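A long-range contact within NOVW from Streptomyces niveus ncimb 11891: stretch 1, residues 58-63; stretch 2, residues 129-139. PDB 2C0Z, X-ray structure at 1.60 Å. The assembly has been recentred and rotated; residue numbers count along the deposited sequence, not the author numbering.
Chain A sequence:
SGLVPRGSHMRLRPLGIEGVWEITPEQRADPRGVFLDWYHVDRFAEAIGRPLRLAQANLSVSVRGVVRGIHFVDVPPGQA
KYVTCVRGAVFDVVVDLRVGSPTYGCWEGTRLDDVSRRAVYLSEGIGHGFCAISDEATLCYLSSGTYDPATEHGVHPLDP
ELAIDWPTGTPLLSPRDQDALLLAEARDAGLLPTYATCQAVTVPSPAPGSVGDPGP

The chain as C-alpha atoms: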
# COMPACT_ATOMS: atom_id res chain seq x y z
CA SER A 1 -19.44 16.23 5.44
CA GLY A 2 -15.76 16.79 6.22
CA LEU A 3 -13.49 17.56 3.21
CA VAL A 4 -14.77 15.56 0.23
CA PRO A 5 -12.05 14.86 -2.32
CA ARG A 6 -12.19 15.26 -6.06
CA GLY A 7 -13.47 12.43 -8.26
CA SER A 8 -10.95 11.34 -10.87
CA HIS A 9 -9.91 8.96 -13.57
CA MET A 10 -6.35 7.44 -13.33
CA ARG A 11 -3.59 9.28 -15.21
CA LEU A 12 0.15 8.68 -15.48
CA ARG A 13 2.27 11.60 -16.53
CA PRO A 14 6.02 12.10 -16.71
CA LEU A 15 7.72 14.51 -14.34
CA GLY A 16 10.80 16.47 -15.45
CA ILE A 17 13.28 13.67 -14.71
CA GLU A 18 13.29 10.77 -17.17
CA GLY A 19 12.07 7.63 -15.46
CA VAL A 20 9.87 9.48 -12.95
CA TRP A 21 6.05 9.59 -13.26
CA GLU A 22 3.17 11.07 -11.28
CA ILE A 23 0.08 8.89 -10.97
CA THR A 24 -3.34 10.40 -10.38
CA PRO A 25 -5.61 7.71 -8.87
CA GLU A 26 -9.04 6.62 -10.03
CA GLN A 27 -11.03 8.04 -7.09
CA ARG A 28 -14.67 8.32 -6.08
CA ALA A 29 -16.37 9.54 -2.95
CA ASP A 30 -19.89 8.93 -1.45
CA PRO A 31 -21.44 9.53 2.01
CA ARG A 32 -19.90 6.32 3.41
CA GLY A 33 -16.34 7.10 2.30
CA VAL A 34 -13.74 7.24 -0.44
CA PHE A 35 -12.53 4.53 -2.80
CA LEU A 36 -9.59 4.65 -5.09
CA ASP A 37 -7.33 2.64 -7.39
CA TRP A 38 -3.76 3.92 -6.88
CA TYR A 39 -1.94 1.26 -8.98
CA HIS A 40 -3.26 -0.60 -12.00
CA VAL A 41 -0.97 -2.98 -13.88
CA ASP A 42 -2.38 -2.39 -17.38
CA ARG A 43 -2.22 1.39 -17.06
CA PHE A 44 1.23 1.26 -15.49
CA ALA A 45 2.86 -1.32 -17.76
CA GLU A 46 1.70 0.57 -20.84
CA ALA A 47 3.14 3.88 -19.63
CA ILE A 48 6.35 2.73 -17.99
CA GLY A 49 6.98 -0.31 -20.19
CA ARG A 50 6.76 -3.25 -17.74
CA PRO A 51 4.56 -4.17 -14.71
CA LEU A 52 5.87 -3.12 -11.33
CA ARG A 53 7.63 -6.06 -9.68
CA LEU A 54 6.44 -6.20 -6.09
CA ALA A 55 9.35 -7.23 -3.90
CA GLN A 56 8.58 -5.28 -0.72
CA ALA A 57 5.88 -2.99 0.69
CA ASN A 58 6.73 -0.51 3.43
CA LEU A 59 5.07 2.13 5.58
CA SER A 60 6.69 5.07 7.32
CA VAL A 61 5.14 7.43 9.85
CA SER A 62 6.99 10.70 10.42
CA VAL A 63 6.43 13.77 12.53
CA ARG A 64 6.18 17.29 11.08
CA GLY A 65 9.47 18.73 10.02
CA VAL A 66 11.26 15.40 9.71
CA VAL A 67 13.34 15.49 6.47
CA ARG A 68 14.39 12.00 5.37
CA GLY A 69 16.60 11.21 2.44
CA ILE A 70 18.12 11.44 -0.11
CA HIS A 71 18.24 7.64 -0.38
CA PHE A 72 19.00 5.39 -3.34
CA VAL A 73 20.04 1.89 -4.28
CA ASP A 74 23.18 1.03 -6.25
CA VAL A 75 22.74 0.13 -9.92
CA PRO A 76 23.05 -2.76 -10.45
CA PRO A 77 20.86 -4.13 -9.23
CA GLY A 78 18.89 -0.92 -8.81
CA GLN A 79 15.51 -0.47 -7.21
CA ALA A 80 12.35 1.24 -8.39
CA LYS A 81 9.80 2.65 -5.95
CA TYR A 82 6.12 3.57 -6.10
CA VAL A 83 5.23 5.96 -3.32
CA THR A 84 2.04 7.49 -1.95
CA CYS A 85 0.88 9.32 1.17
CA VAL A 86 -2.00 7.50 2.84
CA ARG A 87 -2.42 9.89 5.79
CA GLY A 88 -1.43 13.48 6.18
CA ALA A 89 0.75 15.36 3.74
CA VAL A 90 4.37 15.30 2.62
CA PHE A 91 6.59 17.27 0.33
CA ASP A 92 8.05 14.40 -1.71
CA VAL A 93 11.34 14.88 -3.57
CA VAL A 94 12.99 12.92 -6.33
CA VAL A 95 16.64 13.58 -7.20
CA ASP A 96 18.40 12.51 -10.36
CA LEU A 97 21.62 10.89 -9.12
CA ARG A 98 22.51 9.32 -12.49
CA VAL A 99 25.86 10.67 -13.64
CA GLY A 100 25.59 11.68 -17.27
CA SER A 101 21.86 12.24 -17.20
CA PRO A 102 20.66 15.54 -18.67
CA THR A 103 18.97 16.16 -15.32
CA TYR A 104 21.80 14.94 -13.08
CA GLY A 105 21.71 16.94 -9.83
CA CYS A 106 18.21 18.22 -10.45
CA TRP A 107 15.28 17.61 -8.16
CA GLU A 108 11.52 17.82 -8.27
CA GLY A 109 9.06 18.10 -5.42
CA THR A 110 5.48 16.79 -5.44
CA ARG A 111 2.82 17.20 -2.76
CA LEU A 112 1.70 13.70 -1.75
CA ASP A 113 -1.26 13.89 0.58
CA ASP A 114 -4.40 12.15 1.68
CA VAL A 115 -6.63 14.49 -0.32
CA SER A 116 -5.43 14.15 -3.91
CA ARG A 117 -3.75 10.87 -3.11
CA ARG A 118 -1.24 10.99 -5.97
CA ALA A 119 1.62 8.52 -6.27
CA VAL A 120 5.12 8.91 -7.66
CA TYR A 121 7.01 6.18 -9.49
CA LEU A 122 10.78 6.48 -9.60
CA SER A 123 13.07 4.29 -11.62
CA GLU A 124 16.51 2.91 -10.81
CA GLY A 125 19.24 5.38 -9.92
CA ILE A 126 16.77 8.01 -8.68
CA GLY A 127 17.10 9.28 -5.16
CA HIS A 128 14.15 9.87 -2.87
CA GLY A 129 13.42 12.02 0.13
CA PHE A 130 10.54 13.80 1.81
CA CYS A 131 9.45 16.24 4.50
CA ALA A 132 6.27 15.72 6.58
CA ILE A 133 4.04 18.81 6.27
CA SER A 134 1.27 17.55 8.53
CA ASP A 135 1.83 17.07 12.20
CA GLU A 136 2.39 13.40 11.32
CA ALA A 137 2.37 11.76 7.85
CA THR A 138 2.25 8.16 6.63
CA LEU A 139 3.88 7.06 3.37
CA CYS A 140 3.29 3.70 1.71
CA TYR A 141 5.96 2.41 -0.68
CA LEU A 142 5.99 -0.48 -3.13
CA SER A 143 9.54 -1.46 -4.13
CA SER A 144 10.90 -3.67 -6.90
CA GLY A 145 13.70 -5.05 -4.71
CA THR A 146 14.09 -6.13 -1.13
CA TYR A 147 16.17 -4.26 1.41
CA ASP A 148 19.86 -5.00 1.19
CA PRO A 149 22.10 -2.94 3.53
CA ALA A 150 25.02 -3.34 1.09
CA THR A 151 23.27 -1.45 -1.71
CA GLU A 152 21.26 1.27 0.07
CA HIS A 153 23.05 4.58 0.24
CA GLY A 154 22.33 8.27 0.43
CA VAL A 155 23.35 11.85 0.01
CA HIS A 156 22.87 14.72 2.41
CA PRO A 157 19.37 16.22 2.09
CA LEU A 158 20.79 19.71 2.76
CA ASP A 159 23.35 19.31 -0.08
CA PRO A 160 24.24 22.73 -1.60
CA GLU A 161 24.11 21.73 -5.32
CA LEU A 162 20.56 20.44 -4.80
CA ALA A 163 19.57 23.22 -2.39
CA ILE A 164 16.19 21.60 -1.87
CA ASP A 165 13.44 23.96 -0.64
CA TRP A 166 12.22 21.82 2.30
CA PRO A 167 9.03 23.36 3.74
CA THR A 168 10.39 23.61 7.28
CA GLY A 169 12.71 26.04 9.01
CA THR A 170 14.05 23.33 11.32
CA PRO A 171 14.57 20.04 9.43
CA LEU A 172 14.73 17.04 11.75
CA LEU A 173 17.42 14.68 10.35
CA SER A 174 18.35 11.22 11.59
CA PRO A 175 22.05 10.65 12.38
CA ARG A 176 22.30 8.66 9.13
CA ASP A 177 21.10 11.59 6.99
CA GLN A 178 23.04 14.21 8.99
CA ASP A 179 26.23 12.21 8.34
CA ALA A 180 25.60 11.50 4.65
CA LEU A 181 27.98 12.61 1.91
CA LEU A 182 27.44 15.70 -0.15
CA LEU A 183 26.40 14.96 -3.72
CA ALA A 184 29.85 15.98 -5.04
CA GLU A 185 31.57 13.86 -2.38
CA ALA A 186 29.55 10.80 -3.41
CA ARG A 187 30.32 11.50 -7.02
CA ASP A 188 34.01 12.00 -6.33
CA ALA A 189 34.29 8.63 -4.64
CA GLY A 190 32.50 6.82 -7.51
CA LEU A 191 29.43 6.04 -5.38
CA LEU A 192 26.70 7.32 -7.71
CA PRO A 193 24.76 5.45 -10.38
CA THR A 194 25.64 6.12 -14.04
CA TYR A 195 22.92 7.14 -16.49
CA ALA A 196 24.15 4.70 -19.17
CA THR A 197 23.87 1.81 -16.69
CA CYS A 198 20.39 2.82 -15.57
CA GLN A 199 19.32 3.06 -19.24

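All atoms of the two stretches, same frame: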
# COMPACT_ATOMS: atom_id res chain seq x y z
N ASN A 58 6.35 -1.16 2.19
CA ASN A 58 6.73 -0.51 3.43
C ASN A 58 5.77 0.61 3.78
O ASN A 58 5.05 1.12 2.91
CB ASN A 58 8.13 0.11 3.32
CG ASN A 58 9.23 -0.95 3.21
OD1 ASN A 58 9.67 -1.26 2.14
ND2 ASN A 58 9.72 -1.41 4.33
N LEU A 59 5.76 0.95 5.06
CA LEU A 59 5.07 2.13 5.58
C LEU A 59 6.03 2.91 6.44
O LEU A 59 6.87 2.35 7.13
CB LEU A 59 3.81 1.77 6.37
CG LEU A 59 2.66 1.24 5.51
CD1 LEU A 59 1.81 0.28 6.28
CD2 LEU A 59 1.82 2.35 5.01
N SER A 60 5.95 4.24 6.38
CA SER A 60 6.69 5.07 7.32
C SER A 60 5.74 6.10 7.89
O SER A 60 4.87 6.59 7.19
CB SER A 60 7.89 5.72 6.66
OG SER A 60 7.52 6.64 5.71
N VAL A 61 5.90 6.39 9.17
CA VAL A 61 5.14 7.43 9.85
C VAL A 61 6.16 8.42 10.37
O VAL A 61 7.12 8.02 11.00
CB VAL A 61 4.31 6.87 11.04
CG1 VAL A 61 3.52 7.99 11.68
CG2 VAL A 61 3.41 5.76 10.56
N SER A 62 6.01 9.69 10.05
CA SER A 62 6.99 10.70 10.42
C SER A 62 6.29 11.90 11.01
O SER A 62 5.23 12.26 10.57
CB SER A 62 7.74 11.18 9.19
OG SER A 62 8.32 10.10 8.56
N VAL A 63 6.94 12.51 11.98
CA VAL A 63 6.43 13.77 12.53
C VAL A 63 6.79 14.99 11.66
O VAL A 63 7.75 14.99 10.91
CB VAL A 63 6.90 13.94 14.00
CG1 VAL A 63 6.57 12.71 14.82
CG2 VAL A 63 8.35 14.20 14.08
N GLY A 129 13.53 11.46 -1.19
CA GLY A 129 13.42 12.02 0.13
C GLY A 129 12.06 12.67 0.32
O GLY A 129 11.27 12.82 -0.62
N PHE A 130 11.77 13.08 1.55
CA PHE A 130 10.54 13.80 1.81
C PHE A 130 10.59 14.54 3.13
O PHE A 130 11.42 14.25 3.99
CB PHE A 130 9.34 12.82 1.83
CG PHE A 130 9.34 11.90 3.00
CD1 PHE A 130 10.04 10.71 2.96
CD2 PHE A 130 8.57 12.18 4.12
CE1 PHE A 130 10.02 9.82 4.03
CE2 PHE A 130 8.54 11.29 5.21
CZ PHE A 130 9.27 10.11 5.15
N CYS A 131 9.66 15.48 3.27
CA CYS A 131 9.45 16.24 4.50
C CYS A 131 7.97 16.11 4.87
O CYS A 131 7.12 16.44 4.06
CB CYS A 131 9.75 17.71 4.22
SG CYS A 131 9.62 18.73 5.68
N ALA A 132 7.65 15.70 6.09
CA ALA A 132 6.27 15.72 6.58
C ALA A 132 5.79 17.15 6.78
O ALA A 132 6.44 17.92 7.49
CB ALA A 132 6.16 14.94 7.88
N ILE A 133 4.67 17.50 6.16
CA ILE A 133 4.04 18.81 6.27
C ILE A 133 3.02 18.79 7.40
O ILE A 133 2.91 19.75 8.20
CB ILE A 133 3.32 19.16 4.94
CG1 ILE A 133 4.29 19.35 3.79
CG2 ILE A 133 2.44 20.39 5.12
CD1 ILE A 133 3.57 19.33 2.40
N SER A 134 2.27 17.70 7.48
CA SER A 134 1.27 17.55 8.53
C SER A 134 1.95 17.20 9.82
O SER A 134 3.10 16.83 9.86
CB SER A 134 0.24 16.48 8.18
OG SER A 134 0.85 15.27 7.78
N ASP A 135 1.22 17.31 10.91
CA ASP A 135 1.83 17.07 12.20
C ASP A 135 2.48 15.68 12.21
O ASP A 135 3.58 15.51 12.72
CB ASP A 135 0.78 17.21 13.31
CG ASP A 135 0.40 18.67 13.57
OD1 ASP A 135 1.19 19.60 13.21
OD2 ASP A 135 -0.68 18.97 14.11
N GLU A 136 1.79 14.71 11.64
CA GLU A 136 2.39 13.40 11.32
C GLU A 136 1.93 13.02 9.93
O GLU A 136 0.85 13.42 9.55
CB GLU A 136 1.97 12.32 12.29
CG GLU A 136 2.39 12.61 13.74
CD GLU A 136 2.45 11.39 14.65
OE1 GLU A 136 1.83 10.34 14.31
OE2 GLU A 136 3.12 11.48 15.73
N ALA A 137 2.70 12.19 9.24
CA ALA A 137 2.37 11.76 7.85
C ALA A 137 2.80 10.32 7.63
O ALA A 137 3.85 9.91 8.09
CB ALA A 137 3.07 12.65 6.85
N THR A 138 1.98 9.56 6.89
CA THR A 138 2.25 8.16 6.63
C THR A 138 2.41 7.92 5.13
O THR A 138 1.50 8.21 4.35
CB THR A 138 1.05 7.32 7.13
OG1 THR A 138 0.81 7.59 8.53
CG2 THR A 138 1.35 5.83 7.01
N LEU A 139 3.58 7.42 4.74
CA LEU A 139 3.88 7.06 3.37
C LEU A 139 3.80 5.55 3.23
O LEU A 139 4.17 4.81 4.15
CB LEU A 139 5.28 7.52 2.96
CG LEU A 139 5.44 9.01 2.89
CD1 LEU A 139 6.84 9.29 2.37
CD2 LEU A 139 4.40 9.61 2.00
O HOH W 1 6.41 9.15 6.80

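The contact is an antiparallel pairing of two β-strands, residues 58-63 and 136-139, held by four backbone hydrogen bonds and covered on one face by Phe130 and Ala132 from the strand that precedes the turn. The axes of the paired strands run at 161° and approach to 4.6 Å, whereas strand 129-132 crosses the first stretch at 52° with a closest approach of 7.1 Å, too far for the same backbone pairing.

The register follows from the alternation of CA-CA distances. Ser60 and Leu139 (CA to CA, 5.2 Å) and Ser62 and Ala137 (CA to CA, 5.4 Å) are the hydrogen-bonded pairs; Val61 and Thr138 (CA to CA, 4.4 Å) and Val63 and Glu136 (CA to CA, 4.2 Å) are the narrower non-hydrogen-bonded pairs. In the first, Ser60 N donates to Leu139 O and Leu139 N to Ser60 O, each at 2.9 Å, with N-H...O angles of 159° and 150°. Ser62 N to Ala137 O and Ala137 N to Ser62 O repeat this ring at 2.9 Å, with angles of 158° and 147°. The same carbonyls also receive CA-H groups: Thr138 CA lies 3.1 Å from Ser60 O, and Val61 CA 3.3 Å from Ala137 O. Beyond the last bridge, Val63 CA makes a similar contact with Asp135 O at 3.3 Å.

Side chains of paired residues share a face. On one lie Val61, Val63, Thr138 and Glu136. Val61 CG2 packs 3.8 Å from Thr138 OG1, and the aliphatic Val63 CG1 comes within 3.8 Å of the carboxylate atom Glu136 OE2, a van der Waals approach.

The other face carries Ser60, Ser62, Ala137 and Leu139, and here the earlier strand closes in. The Phe130 ring reaches the serines: Ser62 OG lies at its edge, near the ring plane, 3.5 Å from Phe130 CZ. Ala132 CB sits 3.4 Å from Val63 O, a van der Waals contact between a methyl group and a backbone carbonyl. Water 1 ties this face together, bonding to Ser60 OG at 3.0 Å and Ser62 OG at 2.8 Å and donating to Ala137 O at 3.0 Å; it thus gives both hydroxyls a polar partner beside the aromatic ring.

Within the second stretch, Ser134 OG donates to Glu136 O at 2.6 Å, a short bond linking the turn to the start of the returning strand. Together the stretches bury 538 Å².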